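Side-chain contacts in cysteine S-methyltransferase NleE (Escherichia coli O157:H7, PDB 4R29), which probably methylates a zinc-binding cysteine of the host proteins TAB2 and TAB3 with S-adenosylmethionine, thereby blocking NF-kappa-B activation: residues R89-T94 with W99-S104; L144-V149 with N162-L167; K186-E191 with K214-K219; M198-S203 with G207-Y212. The protein carries 1 engineered substitution. All blocks are in the same frame, centred on the assembly; numbering follows the deposited sequence.

Contact 1 of 4, residues R89-T94 with W99-S104; sequences RNEAST and WLTVIS. With SAM (S-adenosylmethionine), chain E.
With chi1 at 50°, Thr101 tucks its hydroxyl between its own backbone N and carbonyl carbon and turns its methyl toward Glu91. Thr101 CG2 then rests 3.8 Å from Glu91 CB and 3.7 Å from Glu91 O, so a single methyl covers both the root of the side chain and the carbonyl of the last residue of the short 3-10 turn. The carboxylate of Glu91 runs on past this point, and its OE2 is held by the backbone N of Ser88. Next along the loop, Ala92 CB faces Thr101 OG1 at 4.3 Å.

Across from the helix, the same loop serves the cofactor. Ala92 O accepts a weak hydrogen bond from the amino N of S-adenosylmethionine at 3.2 Å. Arg89, bent at chi2 (74°), brings its CD to 3.2 Å from the adenine N1. One face of its guanidinium lies over adenine C2, while Ser93 CB, 3.6 Å above the plane, covers the other near the rim; Tyr204 OH is bonded to NH1.

No hydrogen bond joins the two segments; the buried hydroxyl of Thr101 is used toward other partners. It donates to Gly97 O and is met by Arg107 NE, and Arg107 in turn bonds the cofactor through NH2. Thr101 can therefore be read as a second-shell residue that probably orients a first-shell arginine while its methyl packs against the loop that receives the amino group.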
# COMPACT_ATOMS: atom_id res chain seq x y z
N ARG A 89 -1.70 9.12 12.93
CA ARG A 89 -0.80 8.09 12.41
C ARG A 89 -1.14 6.70 12.98
O ARG A 89 -0.97 5.68 12.29
CB ARG A 89 0.64 8.48 12.78
CG ARG A 89 1.54 7.30 13.10
CD ARG A 89 1.90 6.59 11.81
NE ARG A 89 2.64 5.35 12.03
CZ ARG A 89 2.91 4.48 11.07
NH1 ARG A 89 2.47 4.71 9.84
NH2 ARG A 89 3.59 3.37 11.34
N ASN A 90 -1.61 6.67 14.22
CA ASN A 90 -1.99 5.42 14.88
C ASN A 90 -3.13 4.66 14.21
O ASN A 90 -3.16 3.43 14.27
CB ASN A 90 -2.32 5.66 16.36
CG ASN A 90 -1.10 6.11 17.14
OD1 ASN A 90 0.02 5.67 16.87
ND2 ASN A 90 -1.30 7.01 18.09
N GLU A 91 -4.04 5.37 13.54
CA GLU A 91 -5.16 4.76 12.81
C GLU A 91 -4.71 4.05 11.52
O GLU A 91 -5.46 3.26 10.93
CB GLU A 91 -6.21 5.81 12.46
CG GLU A 91 -6.76 6.60 13.63
CD GLU A 91 -7.65 7.77 13.18
OE1 GLU A 91 -8.65 7.53 12.49
OE2 GLU A 91 -7.33 8.93 13.51
N ALA A 92 -3.49 4.34 11.08
CA ALA A 92 -3.02 3.81 9.81
C ALA A 92 -1.65 3.16 9.93
O ALA A 92 -0.86 3.21 8.99
CB ALA A 92 -3.00 4.90 8.75
N SER A 93 -1.37 2.56 11.07
CA SER A 93 -0.05 1.96 11.29
C SER A 93 -0.03 0.47 10.98
O SER A 93 1.03 -0.13 11.01
CB SER A 93 0.42 2.20 12.73
OG SER A 93 -0.50 1.65 13.65
N THR A 94 -1.19 -0.12 10.72
CA THR A 94 -1.26 -1.50 10.26
C THR A 94 -1.75 -1.50 8.82
O THR A 94 -2.31 -0.51 8.35
CB THR A 94 -2.20 -2.36 11.15
OG1 THR A 94 -3.55 -1.90 11.03
CG2 THR A 94 -1.76 -2.29 12.62
N TRP A 99 -5.92 0.98 4.84
CA TRP A 99 -7.03 1.09 3.87
C TRP A 99 -8.40 1.41 4.50
O TRP A 99 -9.27 1.97 3.84
CB TRP A 99 -7.11 -0.12 2.92
CG TRP A 99 -7.14 -1.46 3.59
CD1 TRP A 99 -6.11 -2.35 3.68
CD2 TRP A 99 -8.26 -2.08 4.23
NE1 TRP A 99 -6.51 -3.48 4.35
CE2 TRP A 99 -7.83 -3.34 4.70
CE3 TRP A 99 -9.58 -1.68 4.46
CZ2 TRP A 99 -8.67 -4.22 5.38
CZ3 TRP A 99 -10.42 -2.56 5.14
CH2 TRP A 99 -9.96 -3.81 5.60
N LEU A 100 -8.57 1.06 5.76
CA LEU A 100 -9.81 1.35 6.47
C LEU A 100 -10.07 2.86 6.52
O LEU A 100 -11.19 3.30 6.30
CB LEU A 100 -9.79 0.76 7.88
CG LEU A 100 -11.13 0.90 8.62
CD1 LEU A 100 -12.27 0.27 7.80
CD2 LEU A 100 -11.09 0.30 10.03
N THR A 101 -9.04 3.64 6.83
CA THR A 101 -9.15 5.09 6.89
C THR A 101 -9.49 5.67 5.51
O THR A 101 -10.00 6.78 5.39
CB THR A 101 -7.84 5.74 7.41
OG1 THR A 101 -6.73 5.21 6.68
CG2 THR A 101 -7.62 5.47 8.90
N VAL A 102 -9.17 4.94 4.45
CA VAL A 102 -9.49 5.43 3.13
C VAL A 102 -10.93 5.05 2.74
O VAL A 102 -11.69 5.90 2.28
CB VAL A 102 -8.46 4.97 2.08
CG1 VAL A 102 -8.89 5.40 0.70
CG2 VAL A 102 -7.07 5.51 2.42
N ILE A 103 -11.30 3.78 2.93
CA ILE A 103 -12.63 3.32 2.53
C ILE A 103 -13.74 3.93 3.39
O ILE A 103 -14.87 4.10 2.93
CB ILE A 103 -12.75 1.78 2.44
CG1 ILE A 103 -12.91 1.12 3.82
CG2 ILE A 103 -11.58 1.17 1.64
CD1 ILE A 103 -13.23 -0.38 3.73
N SER A 104 -13.42 4.30 4.62
CA SER A 104 -14.40 4.96 5.48
C SER A 104 -14.45 6.46 5.17
O SER A 104 -15.19 7.21 5.80
CB SER A 104 -14.04 4.75 6.95
OG SER A 104 -12.82 5.42 7.28
N SAM E . 0.48 2.58 6.11
CA SAM E . 0.76 4.01 6.24
C SAM E . -0.41 4.86 5.75
O SAM E . -0.51 6.03 6.14
OXT SAM E . -1.24 4.40 4.95
CB SAM E . 2.00 4.44 5.47
CG SAM E . 3.32 3.97 6.07
SD SAM E . 4.77 4.89 5.48
CE SAM E . 5.99 4.01 6.49
C5' SAM E . 4.62 6.38 6.50
C4' SAM E . 5.72 7.37 6.15
O4' SAM E . 5.34 8.68 6.54
C3' SAM E . 7.03 7.06 6.87
O3' SAM E . 7.88 6.26 6.07
C2' SAM E . 7.63 8.42 7.13
O2' SAM E . 8.48 8.70 6.05
C1' SAM E . 6.45 9.39 7.06
N9 SAM E . 6.01 9.89 8.38
C8 SAM E . 5.86 11.20 8.73
N7 SAM E . 5.40 11.28 9.99
C5 SAM E . 5.24 10.01 10.45
C6 SAM E . 4.80 9.52 11.67
N6 SAM E . 4.44 10.36 12.64
N1 SAM E . 4.74 8.16 11.87
C2 SAM E . 5.11 7.30 10.85
N3 SAM E . 5.54 7.79 9.64
C4 SAM E . 5.61 9.13 9.44

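Contact 2 of 4, residues L144-V149 with N162-L167; sequences LYIVVV and NRFIEL
On the helix whose Phe164 reaches Val148 of the neighbouring strand, the shortest polar bond is the salt bridge from Arg163 NH1 to Glu166 OE2, 2.8 Å long with an N-H...acceptor angle of 141°. The carboxylate oxygen lies in the guanidinium plane, at its edge, and one face of that guanidinium is covered over its centre by Leu167 CD2. The ion pair lies on the far side of the helix from the strand.

The contact itself is wholly apolar. Phe164 sets its CG opposite the backbone N (chi1 166°), which sends the ring out from the helix toward the sheet. There Val148 CG2 meets the CD2-CE2 side of the ring, 3.4 Å from Phe164 CD2, a snug fit for two carbons. Ile146 CG2 sits farther off, 4.2 Å from Phe164 CE2. Both methyls approach obliquely.

Within this Rossmann-like fold, strand 145-151 is the middle strand of a three-stranded antiparallel sheet, with 109-114 and 131-137 at its sides, and helix 155-181 packs across it. Strand alternation selects the partners: Ile146 and Val148 point toward the helix, whereas Val147 between them points away.

Phe164 also touches Gln111 on strand 109-114 and both Met198 and Ile201 on helix 186-201, and its side chain comes within about 6 Å, nearest atoms, of the bound S-adenosylmethionine.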
# COMPACT_ATOMS: atom_id res chain seq x y z
N LEU A 144 7.46 -8.92 -1.93
CA LEU A 144 6.62 -7.86 -1.42
C LEU A 144 6.14 -6.91 -2.51
O LEU A 144 6.91 -6.52 -3.40
CB LEU A 144 7.38 -7.08 -0.35
CG LEU A 144 6.87 -7.16 1.09
CD1 LEU A 144 6.18 -8.49 1.38
CD2 LEU A 144 8.01 -6.90 2.08
N TYR A 145 4.87 -6.54 -2.44
CA TYR A 145 4.30 -5.51 -3.32
C TYR A 145 3.76 -4.34 -2.51
O TYR A 145 3.16 -4.54 -1.47
CB TYR A 145 3.20 -6.10 -4.20
CG TYR A 145 3.74 -7.02 -5.24
CD1 TYR A 145 4.07 -8.34 -4.94
CD2 TYR A 145 3.97 -6.57 -6.54
CE1 TYR A 145 4.59 -9.18 -5.90
CE2 TYR A 145 4.48 -7.41 -7.51
CZ TYR A 145 4.79 -8.71 -7.18
OH TYR A 145 5.31 -9.55 -8.15
N ILE A 146 4.00 -3.13 -2.99
CA ILE A 146 3.40 -1.93 -2.41
C ILE A 146 2.00 -1.72 -2.99
O ILE A 146 1.79 -1.85 -4.20
CB ILE A 146 4.25 -0.68 -2.73
CG1 ILE A 146 5.71 -0.89 -2.33
CG2 ILE A 146 3.67 0.57 -2.06
CD1 ILE A 146 5.91 -0.93 -0.87
N VAL A 147 1.05 -1.38 -2.12
CA VAL A 147 -0.28 -0.98 -2.56
C VAL A 147 -0.59 0.44 -2.12
O VAL A 147 -0.59 0.76 -0.93
CB VAL A 147 -1.37 -1.92 -2.01
CG1 VAL A 147 -2.72 -1.58 -2.64
CG2 VAL A 147 -0.98 -3.39 -2.26
N VAL A 148 -0.87 1.29 -3.10
CA VAL A 148 -1.31 2.65 -2.83
C VAL A 148 -2.81 2.73 -3.11
O VAL A 148 -3.26 2.64 -4.26
CB VAL A 148 -0.56 3.68 -3.72
CG1 VAL A 148 -0.99 5.11 -3.39
CG2 VAL A 148 0.96 3.54 -3.56
N VAL A 149 -3.60 2.87 -2.04
CA VAL A 149 -5.05 2.90 -2.15
C VAL A 149 -5.58 4.34 -2.00
O VAL A 149 -5.16 5.07 -1.09
CB VAL A 149 -5.70 1.93 -1.10
CG1 VAL A 149 -5.24 2.28 0.31
CG2 VAL A 149 -7.25 1.93 -1.20
N ASN A 162 -0.18 9.74 -6.69
CA ASN A 162 0.92 10.07 -7.59
C ASN A 162 2.07 10.72 -6.84
O ASN A 162 3.23 10.36 -7.03
CB ASN A 162 0.43 10.98 -8.73
CG ASN A 162 -0.30 10.21 -9.82
OD1 ASN A 162 -0.05 9.02 -10.03
ND2 ASN A 162 -1.20 10.88 -10.51
N ARG A 163 1.75 11.68 -5.98
CA ARG A 163 2.75 12.36 -5.19
C ARG A 163 3.52 11.38 -4.29
O ARG A 163 4.72 11.51 -4.08
CB ARG A 163 2.09 13.46 -4.36
CG ARG A 163 3.06 14.28 -3.52
CD ARG A 163 3.87 15.17 -4.43
NE ARG A 163 4.74 16.09 -3.71
CZ ARG A 163 5.92 16.51 -4.18
NH1 ARG A 163 6.37 16.07 -5.35
NH2 ARG A 163 6.65 17.35 -3.47
N PHE A 164 2.83 10.37 -3.78
CA PHE A 164 3.53 9.36 -3.01
C PHE A 164 4.57 8.64 -3.85
O PHE A 164 5.69 8.41 -3.40
CB PHE A 164 2.55 8.35 -2.42
CG PHE A 164 3.21 7.12 -1.89
CD1 PHE A 164 3.83 7.13 -0.66
CD2 PHE A 164 3.25 5.95 -2.65
CE1 PHE A 164 4.46 5.99 -0.16
CE2 PHE A 164 3.88 4.81 -2.17
CZ PHE A 164 4.49 4.83 -0.92
N ILE A 165 4.20 8.26 -5.06
CA ILE A 165 5.10 7.52 -5.93
C ILE A 165 6.36 8.33 -6.27
O ILE A 165 7.48 7.79 -6.31
CB ILE A 165 4.36 7.06 -7.20
CG1 ILE A 165 3.26 6.05 -6.82
CG2 ILE A 165 5.33 6.43 -8.20
CD1 ILE A 165 2.35 5.68 -7.99
N GLU A 166 6.19 9.63 -6.48
CA GLU A 166 7.32 10.54 -6.65
C GLU A 166 8.21 10.57 -5.42
O GLU A 166 9.43 10.47 -5.54
CB GLU A 166 6.85 11.96 -6.93
CG GLU A 166 6.13 12.12 -8.23
CD GLU A 166 5.48 13.49 -8.34
OE1 GLU A 166 4.58 13.65 -9.20
OE2 GLU A 166 5.87 14.39 -7.57
N LEU A 167 7.61 10.75 -4.24
CA LEU A 167 8.40 10.78 -3.03
C LEU A 167 9.05 9.42 -2.82
O LEU A 167 10.22 9.33 -2.49
CB LEU A 167 7.56 11.21 -1.82
CG LEU A 167 6.94 12.61 -1.91
CD1 LEU A 167 6.05 12.94 -0.73
CD2 LEU A 167 8.05 13.66 -2.05

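Contact 3 of 4, residues K186-E191 with K214-K219; sequences KAVKSE and KYINNK. With SAM (S-adenosylmethionine), chain E.
Val188 lies at the middle of this helix pair and meets two residues of 214-219. Its CG2 packs 3.5 Å from Lys219 CG, and the aliphatic part of the lysine crosses the valine at about a right angle, so that an exposed residue covers the hydrophobic one at the outer end of the contact. Toward Ile216 the touching atom is a methyl: Ile216 CG2 stands 3.9 Å from Val188 CG1 and 3.6 Å from Val188 O. The other branch of the isoleucine goes to Glu191, with Ile216 CD1 3.8 Å from Glu191 CB.

Only the root of Glu191 belongs to this apolar seam. A bend at chi2 (-57°) leads its carboxylate away from Ile216 and to the ribose of S-adenosylmethionine. Glu191 OE2 accepts from the ribose O2', modelled at a very short 2.5 Å whose exact length is doubtful, and more weakly from O3' at 3.4 Å.

A further shell fixes this acid. Tyr212 OH also bonds OE2, while OE1 makes a salt bridge with Lys171, so both carboxylate oxygens are engaged. The lysine is itself steadied by Ser190 OG, which donates to Ala187 O at 2.8 Å, one turn back on the helix.

The axes of the two helical segments come within 9.4 Å, running roughly antiparallel with a crossing angle of -139°. Helix 186-201 lies between helix 206-219, which it meets through Val188 and Glu191, and helix 155-181, which it meets through Ser190 and Glu191.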
# COMPACT_ATOMS: atom_id res chain seq x y z
N LYS A 186 21.88 5.67 5.50
CA LYS A 186 21.19 6.05 4.27
C LYS A 186 19.67 6.10 4.44
O LYS A 186 19.01 6.94 3.83
CB LYS A 186 21.55 5.11 3.11
CG LYS A 186 21.15 3.66 3.29
CD LYS A 186 21.64 2.84 2.11
CE LYS A 186 20.99 1.46 2.07
NZ LYS A 186 21.36 0.60 3.25
N ALA A 187 19.12 5.20 5.26
CA ALA A 187 17.67 5.13 5.41
C ALA A 187 17.19 6.39 6.13
O ALA A 187 16.29 7.08 5.66
CB ALA A 187 17.26 3.86 6.17
N VAL A 188 17.84 6.70 7.25
CA VAL A 188 17.46 7.87 8.06
C VAL A 188 17.72 9.18 7.32
O VAL A 188 16.92 10.10 7.40
CB VAL A 188 18.18 7.85 9.43
CG1 VAL A 188 18.12 9.20 10.08
CG2 VAL A 188 17.56 6.80 10.34
N LYS A 189 18.83 9.26 6.58
CA LYS A 189 19.07 10.42 5.71
C LYS A 189 17.97 10.63 4.67
O LYS A 189 17.57 11.76 4.41
CB LYS A 189 20.43 10.32 5.00
CG LYS A 189 21.64 10.51 5.90
CD LYS A 189 22.93 10.41 5.06
CE LYS A 189 24.21 10.58 5.89
NZ LYS A 189 25.42 10.56 4.97
N SER A 190 17.51 9.55 4.06
CA SER A 190 16.50 9.64 3.01
C SER A 190 15.15 10.00 3.63
O SER A 190 14.37 10.73 3.03
CB SER A 190 16.42 8.35 2.17
OG SER A 190 15.82 7.29 2.89
N GLU A 191 14.91 9.53 4.85
CA GLU A 191 13.73 9.97 5.61
C GLU A 191 13.76 11.47 5.87
O GLU A 191 12.71 12.12 5.86
CB GLU A 191 13.62 9.23 6.95
CG GLU A 191 13.11 7.80 6.85
CD GLU A 191 11.75 7.70 6.17
OE1 GLU A 191 11.70 7.39 4.97
OE2 GLU A 191 10.72 7.92 6.83
N LYS A 214 11.58 14.95 14.57
CA LYS A 214 12.49 15.00 15.71
C LYS A 214 13.15 13.65 16.00
O LYS A 214 14.35 13.59 16.31
CB LYS A 214 11.82 15.55 16.97
CG LYS A 214 12.64 15.30 18.24
CD LYS A 214 12.95 16.59 19.03
CE LYS A 214 14.09 17.45 18.40
NZ LYS A 214 15.48 16.95 18.63
N TYR A 215 12.38 12.56 15.89
CA TYR A 215 12.94 11.22 15.97
C TYR A 215 14.01 10.95 14.88
O TYR A 215 15.09 10.41 15.17
CB TYR A 215 11.82 10.18 15.90
CG TYR A 215 12.27 8.79 15.53
CD1 TYR A 215 12.71 7.88 16.51
CD2 TYR A 215 12.26 8.37 14.22
CE1 TYR A 215 13.13 6.60 16.16
CE2 TYR A 215 12.68 7.11 13.85
CZ TYR A 215 13.11 6.23 14.81
OH TYR A 215 13.51 4.98 14.38
N ILE A 216 13.72 11.32 13.63
CA ILE A 216 14.70 11.19 12.54
C ILE A 216 15.93 12.06 12.83
O ILE A 216 17.08 11.62 12.68
CB ILE A 216 14.09 11.61 11.17
CG1 ILE A 216 13.00 10.62 10.72
CG2 ILE A 216 15.20 11.79 10.11
CD1 ILE A 216 13.45 9.14 10.74
N ASN A 217 15.69 13.30 13.25
CA ASN A 217 16.78 14.20 13.57
C ASN A 217 17.72 13.61 14.62
O ASN A 217 18.93 13.63 14.46
CB ASN A 217 16.25 15.56 14.03
CG ASN A 217 17.37 16.51 14.42
OD1 ASN A 217 18.16 16.95 13.58
ND2 ASN A 217 17.46 16.82 15.71
N ASN A 218 17.15 13.06 15.68
CA ASN A 218 17.95 12.41 16.71
C ASN A 218 18.84 11.30 16.17
O ASN A 218 20.01 11.23 16.50
CB ASN A 218 17.06 11.90 17.83
CG ASN A 218 16.59 13.03 18.71
OD1 ASN A 218 17.15 14.13 18.67
ND2 ASN A 218 15.54 12.78 19.51
N LYS A 219 18.27 10.43 15.35
CA LYS A 219 19.05 9.42 14.63
C LYS A 219 20.35 9.91 13.97
O LYS A 219 21.25 9.10 13.71
CB LYS A 219 18.17 8.75 13.58
CG LYS A 219 18.02 7.27 13.78
CD LYS A 219 16.87 6.97 14.70
CE LYS A 219 16.82 5.47 14.93
NZ LYS A 219 17.43 4.74 13.75
N SAM E . 0.48 2.58 6.11
CA SAM E . 0.76 4.01 6.24
C SAM E . -0.41 4.86 5.75
O SAM E . -0.51 6.03 6.14
OXT SAM E . -1.24 4.40 4.95
CB SAM E . 2.00 4.44 5.47
CG SAM E . 3.32 3.97 6.07
SD SAM E . 4.77 4.89 5.48
CE SAM E . 5.99 4.01 6.49
C5' SAM E . 4.62 6.38 6.50
C4' SAM E . 5.72 7.37 6.15
O4' SAM E . 5.34 8.68 6.54
C3' SAM E . 7.03 7.06 6.87
O3' SAM E . 7.88 6.26 6.07
C2' SAM E . 7.63 8.42 7.13
O2' SAM E . 8.48 8.70 6.05
C1' SAM E . 6.45 9.39 7.06
N9 SAM E . 6.01 9.89 8.38
C8 SAM E . 5.86 11.20 8.73
N7 SAM E . 5.40 11.28 9.99
C5 SAM E . 5.24 10.01 10.45
C6 SAM E . 4.80 9.52 11.67
N6 SAM E . 4.44 10.36 12.64
N1 SAM E . 4.74 8.16 11.87
C2 SAM E . 5.11 7.30 10.85
N3 SAM E . 5.54 7.79 9.64
C4 SAM E . 5.61 9.13 9.44

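Contact 4 of 4, residues M198-S203 with G207-Y212; sequences MGEIFS and GEIDSY. With SAM (S-adenosylmethionine), chain E.
Gly199 and Ile209 bring their backbones together, CA to CA at 5.8 Å, where helix 186-201 nears its end and helix 206-219 begins; Ser203, with a positive phi of 67°, closes the first helix in a Schellman motif. Having no side chain, Gly199 offers bare backbone to its partner. Ile209 lays its longer branch against it, extended at chi2 (169°), so that CD1 lies 3.5 Å from Gly199 C and also touches Glu200 N. The stem of Glu200 crosses this branch at about a right angle, with Glu200 CG 4.1 Å from Ile209 CD1.

This joint frames the cofactor. The ring of Tyr212 lies nearly parallel to the adenine, C4 of S-adenosylmethionine sitting 3.7 Å above its centre; with CG opposite the backbone N, the ring projects out from the helix to that place. Gly199 CA meets adenine C8 at 3.7 Å from the other face. At the adenine's edge, N6 gives a weak bond to Glu208 O, 3.0 Å long and bent at 128°, while the carboxylate of Glu208 grips Arg89 N and Ser88 OG. Phe202 turns a face to the methionyl chain, whose CB stands 3.8 Å above the ring plane near its rim.

Aromatic and apolar contacts to the base and chain, with a weak backbone bond to the adenine N6, are typical of an S-adenosylmethionine pocket, carried here by the helix pair 186-201 and 206-219 of a Rossmann-like fold.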
# COMPACT_ATOMS: atom_id res chain seq x y z
N MET A 198 5.75 13.06 3.06
CA MET A 198 4.90 11.87 3.20
C MET A 198 3.84 12.03 4.28
O MET A 198 2.69 11.68 4.07
CB MET A 198 5.72 10.65 3.57
CG MET A 198 6.91 10.42 2.71
SD MET A 198 6.71 8.88 1.83
CE MET A 198 5.30 9.42 0.87
N GLY A 199 4.25 12.50 5.45
CA GLY A 199 3.32 12.67 6.55
C GLY A 199 2.11 13.49 6.12
O GLY A 199 0.95 13.14 6.38
N GLU A 200 2.39 14.57 5.40
CA GLU A 200 1.36 15.46 4.89
C GLU A 200 0.40 14.75 3.94
O GLU A 200 -0.82 14.84 4.11
CB GLU A 200 2.01 16.69 4.25
CG GLU A 200 2.76 17.52 5.29
CD GLU A 200 3.57 18.67 4.70
OE1 GLU A 200 3.72 18.75 3.47
OE2 GLU A 200 4.06 19.50 5.49
N ILE A 201 0.92 14.02 2.97
CA ILE A 201 0.03 13.38 2.01
C ILE A 201 -0.72 12.20 2.64
O ILE A 201 -1.80 11.85 2.19
CB ILE A 201 0.74 12.99 0.67
CG1 ILE A 201 1.89 12.01 0.90
CG2 ILE A 201 1.23 14.26 -0.07
CD1 ILE A 201 2.45 11.40 -0.42
N PHE A 202 -0.18 11.63 3.71
CA PHE A 202 -0.90 10.60 4.44
C PHE A 202 -1.89 11.18 5.45
O PHE A 202 -2.53 10.43 6.17
CB PHE A 202 0.07 9.64 5.17
CG PHE A 202 0.79 8.68 4.25
CD1 PHE A 202 0.09 7.89 3.35
CD2 PHE A 202 2.18 8.58 4.29
CE1 PHE A 202 0.76 7.00 2.52
CE2 PHE A 202 2.85 7.69 3.46
CZ PHE A 202 2.14 6.90 2.58
N SER A 203 -2.00 12.51 5.51
CA SER A 203 -2.98 13.16 6.39
C SER A 203 -2.68 13.01 7.88
O SER A 203 -3.57 13.12 8.69
CB SER A 203 -4.39 12.64 6.15
OG SER A 203 -4.81 12.88 4.82
N GLY A 207 1.28 17.67 14.48
CA GLY A 207 2.03 17.32 15.67
C GLY A 207 2.75 15.98 15.59
O GLY A 207 3.89 15.85 16.03
N GLU A 208 2.09 14.98 15.02
CA GLU A 208 2.73 13.67 14.88
C GLU A 208 3.87 13.70 13.87
O GLU A 208 4.87 13.00 14.02
CB GLU A 208 1.70 12.62 14.48
CG GLU A 208 0.63 12.42 15.55
CD GLU A 208 -0.39 11.41 15.12
OE1 GLU A 208 -0.68 11.36 13.91
OE2 GLU A 208 -0.90 10.66 15.99
N ILE A 209 3.72 14.53 12.84
CA ILE A 209 4.77 14.70 11.84
C ILE A 209 6.01 15.39 12.44
O ILE A 209 7.15 14.95 12.21
CB ILE A 209 4.26 15.47 10.61
CG1 ILE A 209 3.03 14.77 9.98
CG2 ILE A 209 5.38 15.65 9.60
CD1 ILE A 209 2.30 15.64 8.91
N ASP A 210 5.80 16.45 13.22
CA ASP A 210 6.90 17.11 13.91
C ASP A 210 7.62 16.11 14.78
O ASP A 210 8.84 15.99 14.76
CB ASP A 210 6.42 18.24 14.82
CG ASP A 210 5.94 19.43 14.05
OD1 ASP A 210 6.34 19.60 12.88
OD2 ASP A 210 5.17 20.22 14.62
N SER A 211 6.85 15.37 15.56
CA SER A 211 7.43 14.40 16.45
C SER A 211 8.26 13.35 15.68
O SER A 211 9.28 12.87 16.17
CB SER A 211 6.34 13.78 17.31
OG SER A 211 6.83 12.66 18.01
N TYR A 212 7.84 13.00 14.46
CA TYR A 212 8.60 12.03 13.67
C TYR A 212 9.90 12.64 13.12
O TYR A 212 10.93 11.98 13.10
CB TYR A 212 7.74 11.43 12.55
CG TYR A 212 8.44 10.36 11.73
CD1 TYR A 212 8.41 9.02 12.10
CD2 TYR A 212 9.14 10.69 10.58
CE1 TYR A 212 9.04 8.04 11.34
CE2 TYR A 212 9.76 9.73 9.81
CZ TYR A 212 9.71 8.41 10.19
OH TYR A 212 10.35 7.48 9.42
N SAM E . 0.48 2.58 6.11
CA SAM E . 0.76 4.01 6.24
C SAM E . -0.41 4.86 5.75
O SAM E . -0.51 6.03 6.14
OXT SAM E . -1.24 4.40 4.95
CB SAM E . 2.00 4.44 5.47
CG SAM E . 3.32 3.97 6.07
SD SAM E . 4.77 4.89 5.48
CE SAM E . 5.99 4.01 6.49
C5' SAM E . 4.62 6.38 6.50
C4' SAM E . 5.72 7.37 6.15
O4' SAM E . 5.34 8.68 6.54
C3' SAM E . 7.03 7.06 6.87
O3' SAM E . 7.88 6.26 6.07
C2' SAM E . 7.63 8.42 7.13
O2' SAM E . 8.48 8.70 6.05
C1' SAM E . 6.45 9.39 7.06
N9 SAM E . 6.01 9.89 8.38
C8 SAM E . 5.86 11.20 8.73
N7 SAM E . 5.40 11.28 9.99
C5 SAM E . 5.24 10.01 10.45
C6 SAM E . 4.80 9.52 11.67
N6 SAM E . 4.44 10.36 12.64
N1 SAM E . 4.74 8.16 11.87
C2 SAM E . 5.11 7.30 10.85
N3 SAM E . 5.54 7.79 9.64
C4 SAM E . 5.61 9.13 9.44

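Along the chain the first two contacts follow in series, then residues 198-203 and 207-212 of contact 4 fall between the two segments of contact 3. Contacts 3 and 4 share helices 186-201 and 206-219, their centres 14 Å apart, and Tyr212 OH bonded to Glu191 OE2 joins them. Contact 1, 14 Å from contact 4 between centres, meets it through Arg89 N and Glu208 OE1. Contact 2 joins the three-stranded sheet to helix 155-181 and touches contact 4 through Phe164 against Met198 and Phe202, and contact 1 through Val149 against Trp99. Contacts 1, 3 and 4 all touch S-adenosylmethionine, so distant parts of the chain converge on one pocket backed by contact 2.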